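Local coordinates for GCN5-related N-acetyltransferase (Kribbella flavida, PDB 4MY0), which probably transfers an acetyl group from acetyl-coenzyme A to amino groups of aminoglycosides, as a GCN5-related N-acetyltransferase with a sterol carrier protein-like domain, at residues Asp20-Arg23 and Val24-Arg27; Thr125-Ile128 and Tyr129-Gly133; Thr177-Ala181 and Ser182-Gly186; Leu199-Glu202 and Glu203-Ala206; Gly368-Val371 and Ala372-Arg375. All coordinates share one frame; numbering follows the deposited sequence.

Contact 1: Asp20-Arg23 and Val24-Arg27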
# COMPACT_ATOMS: atom_id res chain seq x y z
N ASP C 20 38.86 -8.10 1.58
CA ASP C 20 38.64 -8.04 0.13
C ASP C 20 37.37 -8.79 -0.30
O ASP C 20 36.61 -8.30 -1.16
CB ASP C 20 39.86 -8.57 -0.63
CG ASP C 20 41.10 -7.74 -0.37
OD1 ASP C 20 41.28 -6.71 -1.06
OD2 ASP C 20 41.90 -8.10 0.53
N VAL C 21 37.13 -9.96 0.28
CA VAL C 21 35.89 -10.68 -0.01
C VAL C 21 34.69 -9.82 0.38
O VAL C 21 33.70 -9.75 -0.35
CB VAL C 21 35.83 -12.04 0.70
CG1 VAL C 21 34.45 -12.67 0.52
CG2 VAL C 21 36.93 -12.97 0.15
N LEU C 22 34.79 -9.15 1.53
CA LEU C 22 33.73 -8.25 1.98
C LEU C 22 33.44 -7.11 0.99
O LEU C 22 32.27 -6.73 0.84
CB LEU C 22 34.03 -7.67 3.36
CG LEU C 22 33.76 -8.63 4.51
CD1 LEU C 22 34.21 -8.02 5.82
CD2 LEU C 22 32.28 -8.98 4.56
N ARG C 23 34.47 -6.58 0.33
CA ARG C 23 34.26 -5.58 -0.71
C ARG C 23 33.43 -6.15 -1.84
O ARG C 23 32.47 -5.53 -2.30
CB ARG C 23 35.58 -5.06 -1.29
CG ARG C 23 35.38 -3.90 -2.30
CD ARG C 23 36.38 -3.92 -3.47
NE ARG C 23 37.76 -4.03 -3.00
CZ ARG C 23 38.53 -5.10 -3.17
NH1 ARG C 23 38.08 -6.15 -3.84
NH2 ARG C 23 39.77 -5.10 -2.69
N VAL C 24 33.81 -7.34 -2.31
CA VAL C 24 33.08 -7.97 -3.40
C VAL C 24 31.64 -8.29 -2.97
O VAL C 24 30.69 -8.14 -3.74
CB VAL C 24 33.78 -9.26 -3.89
CG1 VAL C 24 33.02 -9.86 -5.07
CG2 VAL C 24 35.21 -8.96 -4.27
N ARG C 25 31.48 -8.71 -1.73
CA ARG C 25 30.15 -9.02 -1.22
C ARG C 25 29.29 -7.76 -1.15
O ARG C 25 28.13 -7.79 -1.54
CB ARG C 25 30.24 -9.66 0.17
CG ARG C 25 28.88 -10.10 0.70
CD ARG C 25 28.87 -10.33 2.22
NE ARG C 25 27.52 -10.67 2.65
CZ ARG C 25 26.54 -9.78 2.78
NH1 ARG C 25 25.33 -10.17 3.15
NH2 ARG C 25 26.76 -8.49 2.52
N ALA C 26 29.85 -6.66 -0.65
CA ALA C 26 29.09 -5.40 -0.56
C ALA C 26 28.55 -4.98 -1.94
O ALA C 26 27.43 -4.48 -2.04
CB ALA C 26 29.94 -4.31 0.04
N ARG C 27 29.33 -5.21 -2.99
CA ARG C 27 28.92 -4.81 -4.34
C ARG C 27 28.06 -5.90 -5.01
O ARG C 27 27.74 -5.79 -6.20
CB ARG C 27 30.15 -4.52 -5.21
CG ARG C 27 31.12 -3.57 -4.52
CD ARG C 27 32.16 -2.95 -5.44
NE ARG C 27 32.90 -1.93 -4.69
CZ ARG C 27 33.52 -0.89 -5.22
NH1 ARG C 27 34.15 -0.03 -4.43
NH2 ARG C 27 33.52 -0.70 -6.53
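Arg23, near the end of helix 18-26, and Arg27, just past it, lie four residues apart, and the aliphatic part of Arg23 meets the guanidinium of Arg27. CD of Arg23 lies over one face of that guanidinium, CG of Arg23 is 4.0 Å from NE of Arg27, and the two guanidinium planes are turned 82° against each other. Arg23 starts with CG anti to the backbone N (chi1 -175°) and then bends at chi2 and chi3, which carries its end back to Asp20. There NH2 of Arg23 forms a salt bridge with OD1 of Asp20 at 2.7 Å, although the hydrogen bond within it is weak. Arg27 is extended and crosses Arg23 at a slant, its NH2 hydrogen-bonded to Tyr207 of a second subunit. CG2 of Val24 sits 3.5 Å from the carbonyl O of Asp20 and approaches NH1 of Arg23 obliquely. Helical bonds run beneath, that from Arg25 N to Val21 O measuring 2.8 Å, and Val21 and Leu22 pack on Trp40 of helix 34-49. Chemically, the Asp20 carboxylate probably offsets part of the charge of Arg23, while Arg27 is fixed by the Tyr207 hydroxyl of the second subunit.

Contact 2: Thr125-Ile128 and Tyr129-Gly133. With AC8 ([(2R,3R,4R,5R)-5-(6-amino-9H-purin-9-yl)-3,4-bis(phosphonooxy)tetrahydrofuran-2-yl]methyl (3R)-3-hydroxy-2,2-dimethyl-4-oxo-4-({3-oxo-3-[(2-sulfanylethyl)amino]propyl}amino)butyl dihydrogen diphosphate), chain L.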
# COMPACT_ATOMS: atom_id res chain seq x y z
N THR C 125 20.12 -16.62 -9.39
CA THR C 125 19.83 -16.75 -10.80
C THR C 125 20.10 -18.20 -11.16
O THR C 125 21.11 -18.77 -10.74
CB THR C 125 20.72 -15.84 -11.67
OG1 THR C 125 20.69 -16.30 -13.03
CG2 THR C 125 22.17 -15.83 -11.17
N THR C 126 19.19 -18.81 -11.92
CA THR C 126 19.29 -20.23 -12.19
C THR C 126 20.28 -20.56 -13.30
O THR C 126 20.72 -21.70 -13.39
CB THR C 126 17.94 -20.80 -12.65
OG1 THR C 126 17.58 -20.16 -13.89
CG2 THR C 126 16.85 -20.58 -11.60
N VAL C 127 20.62 -19.59 -14.14
CA VAL C 127 21.35 -19.92 -15.39
C VAL C 127 22.71 -20.55 -15.13
O VAL C 127 22.99 -21.64 -15.63
CB VAL C 127 21.49 -18.71 -16.34
CG1 VAL C 127 22.21 -19.13 -17.64
CG2 VAL C 127 20.12 -18.12 -16.67
N ILE C 128 23.56 -19.89 -14.33
CA ILE C 128 24.90 -20.42 -14.07
C ILE C 128 24.83 -21.80 -13.42
O ILE C 128 25.61 -22.70 -13.76
CB ILE C 128 25.77 -19.45 -13.22
CG1 ILE C 128 27.13 -20.09 -12.91
CG2 ILE C 128 25.07 -19.06 -11.90
CD1 ILE C 128 28.16 -19.08 -12.39
N TYR C 129 23.89 -21.99 -12.51
CA TYR C 129 23.82 -23.26 -11.78
C TYR C 129 23.31 -24.41 -12.64
O TYR C 129 23.82 -25.54 -12.53
CB TYR C 129 23.04 -23.08 -10.47
CG TYR C 129 23.70 -22.04 -9.59
CD1 TYR C 129 24.98 -22.24 -9.08
CD2 TYR C 129 23.06 -20.82 -9.32
CE1 TYR C 129 25.60 -21.27 -8.29
CE2 TYR C 129 23.67 -19.85 -8.52
CZ TYR C 129 24.94 -20.09 -8.01
OH TYR C 129 25.56 -19.13 -7.22
N ARG C 130 22.34 -24.15 -13.51
CA ARG C 130 21.88 -25.18 -14.43
C ARG C 130 22.99 -25.59 -15.41
O ARG C 130 23.13 -26.76 -15.72
CB ARG C 130 20.62 -24.71 -15.18
CG ARG C 130 19.37 -24.77 -14.31
CD ARG C 130 18.12 -24.28 -15.02
NE ARG C 130 16.94 -24.69 -14.25
CZ ARG C 130 15.80 -24.02 -14.22
NH1 ARG C 130 15.67 -22.91 -14.92
NH2 ARG C 130 14.78 -24.47 -13.48
N HIS C 131 23.76 -24.62 -15.90
CA HIS C 131 24.91 -24.92 -16.75
C HIS C 131 25.91 -25.83 -16.04
O HIS C 131 26.55 -26.67 -16.66
CB HIS C 131 25.62 -23.62 -17.18
CG HIS C 131 24.94 -22.90 -18.31
ND1 HIS C 131 24.37 -23.57 -19.38
CD2 HIS C 131 24.75 -21.58 -18.54
CE1 HIS C 131 23.85 -22.68 -20.21
NE2 HIS C 131 24.06 -21.48 -19.72
N LEU C 132 26.02 -25.68 -14.72
CA LEU C 132 26.94 -26.51 -13.93
C LEU C 132 26.32 -27.82 -13.47
O LEU C 132 27.00 -28.63 -12.82
CB LEU C 132 27.43 -25.74 -12.70
CG LEU C 132 28.40 -24.61 -13.04
CD1 LEU C 132 28.30 -23.55 -11.99
CD2 LEU C 132 29.82 -25.14 -13.13
N GLY C 133 25.04 -28.03 -13.76
CA GLY C 133 24.43 -29.30 -13.46
C GLY C 133 23.43 -29.34 -12.32
O GLY C 133 22.88 -30.41 -12.03
N1A AC8 L . 21.11 -13.28 -15.52
O1A AC8 L . 30.48 -17.70 -15.36
P1A AC8 L . 29.63 -16.52 -15.81
C1B AC8 L . 24.81 -16.45 -17.07
S1P AC8 L . 23.54 -17.31 -5.92
C2A AC8 L . 21.06 -14.21 -16.49
O2A AC8 L . 30.31 -15.43 -16.60
P2A AC8 L . 29.37 -14.76 -13.55
C2B AC8 L . 25.82 -16.12 -18.16
O2B AC8 L . 25.15 -15.55 -19.29
O2C AC8 L . 27.17 -15.06 -20.69
C2P AC8 L . 24.38 -16.01 -6.89
N3A AC8 L . 22.15 -14.95 -16.76
O3A AC8 L . 28.90 -15.97 -14.50
C3B AC8 L . 26.40 -17.50 -18.46
O3B AC8 L . 25.48 -18.23 -19.28
P3B AC8 L . 25.62 -18.44 -20.88
O3C AC8 L . 26.09 -13.26 -19.31
C3P AC8 L . 24.61 -14.95 -5.83
C4A AC8 L . 23.30 -14.77 -16.06
O4A AC8 L . 30.87 -14.76 -13.44
C4B AC8 L . 26.37 -18.23 -17.13
O4B AC8 L . 25.41 -17.52 -16.33
O4C AC8 L . 24.88 -14.16 -21.33
P4C AC8 L . 25.87 -14.43 -20.22
N4P AC8 L . 25.24 -13.70 -6.25
C5A AC8 L . 23.35 -13.82 -15.05
O5A AC8 L . 28.64 -13.52 -14.00
C5B AC8 L . 27.72 -18.23 -16.41
O5B AC8 L . 28.36 -16.99 -16.67
C5P AC8 L . 24.74 -12.71 -6.98
O5P AC8 L . 23.63 -12.79 -7.48
C6A AC8 L . 22.22 -13.06 -14.78
N6A AC8 L . 22.23 -12.11 -13.81
O6A AC8 L . 28.73 -15.22 -12.15
C6P AC8 L . 25.63 -11.50 -7.13
N7A AC8 L . 24.61 -13.84 -14.53
O7A AC8 L . 25.87 -17.09 -21.50
C7P AC8 L . 25.52 -10.75 -8.47
C8A AC8 L . 25.30 -14.80 -15.20
O8A AC8 L . 26.77 -19.42 -21.04
N8P AC8 L . 26.04 -11.64 -9.51
N9A AC8 L . 24.50 -15.34 -16.13
O9A AC8 L . 24.26 -19.01 -21.25
C9P AC8 L . 27.23 -12.25 -9.56
O9P AC8 L . 28.04 -12.08 -8.67
CAP AC8 L . 27.56 -13.14 -10.74
OAP AC8 L . 27.07 -12.55 -11.95
CBP AC8 L . 26.97 -14.56 -10.65
CCP AC8 L . 27.31 -15.30 -11.95
CDP AC8 L . 27.58 -15.31 -9.47
CEP AC8 L . 25.46 -14.52 -10.49
O HOH W 1 17.62 -21.47 -16.42
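Thr126 to Leu132 are joined by successive helical bonds, Arg130 N to Thr126 O being 2.9 Å, between a weak N-cap bond from Val127 N to Thr125 OG1 and a Schellman motif closed at Gly133. Ile128 covers the Tyr129 ring in a CH-pi contact, its CG2 3.8 Å from the ring centroid and 14° off the normal, while its CG1 branch, anti to the backbone N (chi1 177°), runs beside Leu132. At the ring's edge, near its plane, stand the carbonyl O of Thr125 and the cofactor sulfur; OH of Tyr129 is 3.0 Å from S1P of AC8. With an alanine here the thiol end is likely to lose its hydroxyl neighbour, and the Ile128 methyl the ring it covers. Val127 CG1 packs alongside the His131 ring, whose NE2, in one of two conformers, bonds O9A of the AC8 3'-phosphate at 2.9 Å. Thr126 lies along Arg130, and one water joins Thr126 OG1 to Arg130 NH1, two atoms also bonded to Glu268 and Val267 of a third subunit. One short helix thus meets the coenzyme's thiol end and, at least in one His131 conformer, its 3'-phosphate, while Thr126 and Arg130 bond another subunit.

Contact 3: Thr177-Ala181 and Ser182-Gly186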
# COMPACT_ATOMS: atom_id res chain seq x y z
N THR C 177 14.88 -38.71 15.61
CA THR C 177 13.82 -39.69 15.80
C THR C 177 12.65 -39.36 14.87
O THR C 177 12.11 -40.23 14.21
CB THR C 177 13.34 -39.71 17.26
OG1 THR C 177 14.44 -40.03 18.12
CG2 THR C 177 12.24 -40.74 17.45
N ALA C 178 12.29 -38.08 14.79
CA ALA C 178 11.17 -37.68 13.95
C ALA C 178 11.43 -37.95 12.46
O ALA C 178 10.58 -38.50 11.76
CB ALA C 178 10.84 -36.21 14.17
N HIS C 179 12.60 -37.56 11.98
CA HIS C 179 12.89 -37.66 10.55
C HIS C 179 13.11 -39.10 10.09
O HIS C 179 12.86 -39.40 8.92
CB HIS C 179 14.08 -36.77 10.19
CG HIS C 179 13.79 -35.31 10.30
ND1 HIS C 179 12.50 -34.81 10.34
CD2 HIS C 179 14.61 -34.24 10.40
CE1 HIS C 179 12.54 -33.50 10.45
NE2 HIS C 179 13.81 -33.12 10.49
N GLU C 180 13.57 -39.97 10.99
CA GLU C 180 13.73 -41.39 10.64
C GLU C 180 12.38 -42.08 10.53
O GLU C 180 12.18 -42.95 9.68
CB GLU C 180 14.61 -42.12 11.66
CG GLU C 180 16.07 -41.71 11.61
CD GLU C 180 16.90 -42.32 12.73
OE1 GLU C 180 16.31 -42.75 13.75
OE2 GLU C 180 18.14 -42.36 12.58
N ALA C 181 11.45 -41.69 11.40
CA ALA C 181 10.11 -42.28 11.43
C ALA C 181 9.29 -41.86 10.21
O ALA C 181 8.55 -42.67 9.65
CB ALA C 181 9.38 -41.89 12.71
N SER C 182 9.41 -40.60 9.82
CA SER C 182 8.67 -40.11 8.66
C SER C 182 9.41 -40.28 7.32
O SER C 182 8.86 -39.98 6.27
CB SER C 182 8.28 -38.64 8.86
OG SER C 182 9.42 -37.81 8.71
N ARG C 183 10.64 -40.78 7.36
CA ARG C 183 11.48 -40.89 6.16
C ARG C 183 11.61 -39.55 5.45
O ARG C 183 11.47 -39.46 4.23
CB ARG C 183 10.93 -41.95 5.19
CG ARG C 183 11.16 -43.36 5.67
CD ARG C 183 10.18 -44.30 5.01
NE ARG C 183 9.17 -44.76 5.95
CZ ARG C 183 7.89 -44.42 5.92
NH1 ARG C 183 7.44 -43.60 4.98
NH2 ARG C 183 7.06 -44.90 6.84
N ALA C 184 11.87 -38.51 6.24
CA ALA C 184 11.89 -37.15 5.72
C ALA C 184 13.03 -36.93 4.73
O ALA C 184 14.07 -37.60 4.80
CB ALA C 184 11.99 -36.16 6.87
N SER C 185 12.84 -35.97 3.83
CA SER C 185 13.86 -35.64 2.84
C SER C 185 14.01 -34.13 2.75
O SER C 185 13.03 -33.39 2.91
CB SER C 185 13.47 -36.20 1.47
OG SER C 185 13.60 -37.61 1.42
N GLY C 186 15.23 -33.68 2.47
CA GLY C 186 15.45 -32.28 2.17
C GLY C 186 16.05 -31.51 3.33
O GLY C 186 16.87 -30.62 3.12
O HOH W 2 9.85 -35.50 10.16
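His179 and Ser182 are joined by one water at the end of helix 168-182. The water lies at the edge of the imidazole, in its plane, 2.7 Å from ND1 of His179, and also bonds OG of Ser182 at 2.8 Å. The serine hydroxyl is aimed there by chi1 73°, which sets OG between the backbone N and the carbonyl carbon and turns it back over the last helical turn.

The backbone donors and acceptors change partners as the helix stops. Ala181 N still bonds Thr177 O, and Ser182 N reaches Ala178 O at 3.1 Å, both in the regular pattern of a residue paired with the carbonyl four back. One step on, the carbonyl of His179 receives Ala184 N from five residues ahead; the distance from Ala184 N to His179 O is 3.0 Å, with the donor in the carbonyl plane and an N-H...O angle of 161°. This wider loop follows from Arg183, which leaves the helix with positive phi (54°). It also brings the methyl of Ala184 back against the histidine, at a slant, where CB of Ala184 lies 3.8 Å from ND1 of His179. The imidazole meets Trp74 edge-to-face as well, so an indole, a methyl and a water together locate it. Arg183 turns outward, one face of its guanidinium toward the carbonyl of Ala181, and packs on Arg375 of a third subunit.

Beyond the turn, Ser185 OG bonds Gly76 N and Gly186 O bonds Gln73, tying the chain to the end of strand 61-75. A residue of positive phi followed by a bond spanning five residues is the way many alpha-helices terminate, and here it delivers the chain to strand 188-189.

Contact 4: Leu199-Glu202 and Glu203-Ala206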
# COMPACT_ATOMS: atom_id res chain seq x y z
N LEU C 199 20.53 -21.63 19.85
CA LEU C 199 19.76 -21.68 21.10
C LEU C 199 20.28 -20.70 22.15
O LEU C 199 19.54 -20.33 23.05
CB LEU C 199 19.76 -23.09 21.68
CG LEU C 199 19.10 -24.19 20.84
CD1 LEU C 199 19.27 -25.56 21.49
CD2 LEU C 199 17.63 -23.88 20.60
N GLU C 200 21.54 -20.28 22.04
CA GLU C 200 22.09 -19.31 22.99
C GLU C 200 21.76 -17.86 22.60
O GLU C 200 21.78 -16.96 23.43
CB GLU C 200 23.61 -19.49 23.18
CG GLU C 200 24.21 -18.59 24.26
CD GLU C 200 25.49 -19.15 24.87
OE1 GLU C 200 25.75 -20.36 24.70
OE2 GLU C 200 26.23 -18.38 25.53
N ASP C 201 21.46 -17.64 21.32
CA ASP C 201 21.03 -16.33 20.83
C ASP C 201 19.78 -15.86 21.60
O ASP C 201 18.73 -16.51 21.56
CB ASP C 201 20.76 -16.43 19.32
CG ASP C 201 20.48 -15.08 18.67
OD1 ASP C 201 19.97 -14.16 19.34
OD2 ASP C 201 20.74 -14.96 17.45
N GLU C 202 19.91 -14.74 22.31
CA GLU C 202 18.82 -14.22 23.14
C GLU C 202 17.56 -13.84 22.35
O GLU C 202 16.49 -13.66 22.94
CB GLU C 202 19.30 -13.02 23.96
CG GLU C 202 19.83 -13.37 25.34
CD GLU C 202 20.40 -12.16 26.08
OE1 GLU C 202 19.66 -11.17 26.28
OE2 GLU C 202 21.59 -12.20 26.46
N GLU C 203 17.68 -13.71 21.04
CA GLU C 203 16.55 -13.34 20.19
C GLU C 203 15.72 -14.56 19.79
O GLU C 203 14.61 -14.43 19.26
CB GLU C 203 17.03 -12.59 18.95
CG GLU C 203 17.91 -11.40 19.33
CD GLU C 203 18.36 -10.59 18.13
OE1 GLU C 203 18.81 -9.44 18.34
OE2 GLU C 203 18.26 -11.11 17.00
N ASN C 204 16.25 -15.74 20.08
CA ASN C 204 15.52 -16.97 19.80
C ASN C 204 14.90 -17.52 21.06
O ASN C 204 15.55 -17.58 22.11
CB ASN C 204 16.45 -17.99 19.15
CG ASN C 204 16.90 -17.55 17.78
OD1 ASN C 204 16.15 -16.88 17.06
ND2 ASN C 204 18.14 -17.89 17.41
N PHE C 205 13.63 -17.92 20.97
CA PHE C 205 12.90 -18.41 22.13
C PHE C 205 12.67 -19.90 21.94
O PHE C 205 11.89 -20.30 21.07
CB PHE C 205 11.57 -17.67 22.30
CG PHE C 205 11.67 -16.16 22.19
CD1 PHE C 205 12.83 -15.49 22.59
CD2 PHE C 205 10.61 -15.41 21.68
CE1 PHE C 205 12.94 -14.10 22.48
CE2 PHE C 205 10.70 -14.02 21.57
CZ PHE C 205 11.87 -13.36 21.96
N ALA C 206 13.36 -20.73 22.73
CA ALA C 206 13.32 -22.18 22.56
C ALA C 206 12.64 -22.84 23.76
O ALA C 206 12.93 -22.50 24.89
CB ALA C 206 14.74 -22.75 22.39
O HOH W 3 17.26 -18.91 23.74
O HOH W 4 20.00 -17.24 15.31
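Asp201 holds the turn after helix 192-200 with both its side chain and its backbone. Its OD1 accepts from Glu203 N at 2.9 Å, on the anti side of the carboxylate and 32° out of its plane, and its carbonyl O accepts Asn204 N at 3.0 Å, closing a type I beta turn. The carboxylate reaches forward because CG lies anti to the backbone N (chi1 -173°), giving the side-chain bond of an Asx turn. A lysine in its place would probably leave Glu203 N without this acceptor and the turn less firmly set. The other oxygen, OD2, receives a bond from a water that accepts from ND2 of Asn204; that amide also donates to the carbonyl of Trp198. Glu203 lays its CB and CG against OD1 of Asp201, and the two carboxylates, 4.2 Å apart from OD1 of Asp201 to OE2 of Glu203, probably repel mildly. Farther out, the carbonyl O of Glu202 meets the Phe205 ring edge, 3.6 Å from CE1, and CD2 of Leu199 rests 3.6 Å from CB of Ala206. Val215 of strand 212-219 touches Leu199 and Ala206, joining the helix and strand 205-209 that the turn connects; Phe205 packs on Arg27 of a fourth subunit.

Contact 5: Gly368-Val371 and Ala372-Arg375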
# COMPACT_ATOMS: atom_id res chain seq x y z
N GLY C 368 14.54 -41.09 -23.57
CA GLY C 368 14.65 -42.51 -23.88
C GLY C 368 14.20 -43.49 -22.81
O GLY C 368 13.63 -43.11 -21.78
N GLY C 369 14.46 -44.77 -23.05
CA GLY C 369 14.16 -45.81 -22.07
C GLY C 369 12.71 -46.25 -22.04
O GLY C 369 11.82 -45.49 -22.45
N PRO C 370 12.45 -47.46 -21.54
CA PRO C 370 11.08 -48.00 -21.53
C PRO C 370 10.20 -47.37 -20.45
O PRO C 370 10.67 -47.10 -19.34
CB PRO C 370 11.29 -49.49 -21.26
CG PRO C 370 12.56 -49.55 -20.46
CD PRO C 370 13.43 -48.40 -20.95
N VAL C 371 8.94 -47.16 -20.79
CA VAL C 371 7.93 -46.67 -19.85
C VAL C 371 7.91 -47.44 -18.53
O VAL C 371 7.64 -46.87 -17.46
CB VAL C 371 6.52 -46.71 -20.52
CG1 VAL C 371 6.20 -48.12 -21.02
CG2 VAL C 371 5.45 -46.21 -19.56
N ALA C 372 8.22 -48.73 -18.59
CA ALA C 372 8.24 -49.59 -17.42
C ALA C 372 9.33 -49.19 -16.41
O ALA C 372 9.17 -49.40 -15.21
CB ALA C 372 8.40 -51.06 -17.83
N SER C 373 10.44 -48.64 -16.91
CA SER C 373 11.48 -48.13 -16.02
C SER C 373 10.96 -46.95 -15.21
O SER C 373 11.27 -46.81 -14.02
CB SER C 373 12.72 -47.71 -16.81
OG SER C 373 13.33 -48.83 -17.43
N ASP C 374 10.15 -46.10 -15.86
CA ASP C 374 9.60 -44.89 -15.23
C ASP C 374 8.83 -45.19 -13.95
O ASP C 374 8.99 -44.51 -12.94
CB ASP C 374 8.67 -44.16 -16.21
CG ASP C 374 9.43 -43.36 -17.25
OD1 ASP C 374 8.83 -42.42 -17.83
OD2 ASP C 374 10.62 -43.66 -17.49
N ARG C 375 8.00 -46.23 -14.00
CA ARG C 375 7.19 -46.60 -12.84
C ARG C 375 8.04 -47.11 -11.68
O ARG C 375 7.81 -46.74 -10.53
CB ARG C 375 6.13 -47.64 -13.24
CG ARG C 375 4.93 -47.03 -13.93
CD ARG C 375 3.81 -48.04 -14.13
NE ARG C 375 4.10 -48.98 -15.21
CZ ARG C 375 3.85 -48.73 -16.49
NH1 ARG C 375 4.14 -49.64 -17.41
NH2 ARG C 375 3.29 -47.58 -16.85
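Pro370 and Ser373 meet at the start of helix 371-380, the proline ring lying against the serine hydroxyl with CG of Pro370 3.2 Å from OG of Ser373. Ser373 also uses its backbone here: its N donates to the carbonyl O of Pro370 at 2.9 Å, coming from above the carbonyl plane, 51° out of it, and not along a lone pair. A second bond of this first turn, from Asp374 N to Val371 O at 3.1 Å, is weak, its N-H...O angle being 121°.

Val371 and Arg375 lie side by side and point the same way. The valine sets CG2 anti to its backbone N, where the methyl comes within 3.7 Å of NH2 of Arg375. The arginine reaches back to it by bending at chi3 (-76°), which brings one face of its guanidinium over the carbonyl of Val371. Asp374, whose CB is 3.2 Å from that same oxygen, turns its carboxylate to another part of the domain, where OD1 forms a salt bridge with NE of Arg361.

The approach to the helix is fixed by further bonds. Gly368 O accepts from Arg361 NH1, so one guanidinium serves both the incoming loop and the first helical turn, and Gly369 N donates to Asp339. Both glycines have positive phi, and the loop leads from strand 366-367 into the helix in the sterol carrier protein-like part of the chain. Arg375 packs on Arg183 of a third subunit. Chemically this is a surface helix start held by one good and one weak backbone bond and an arginine-aspartate salt bridge, with aliphatic groups laid against polar ones within the two segments.

How the contacts relate
None of the five contacts is wholly buried: contacts 1 to 4 mix buried and accessible residues, whereas contact 5 is a surface contact. Contacts 1 and 2 belong to the first acetyltransferase range, their centres about 22 Å apart; contact 2 touches the coenzyme directly, and contact 1 only approaches it. Contacts 3 and 4 finish helices and lead into strands, one through a positive-phi turn, the other through a beta turn, while contact 5 begins a helix in the sterol carrier protein range. Water bridges serve contacts 2, 3 and 4; the salt bridges of contacts 1 and 5 pair arginine with aspartate. Contacts 1 and 4, like contacts 3 and 5, do not touch within the chain, but their residues meet between subunits.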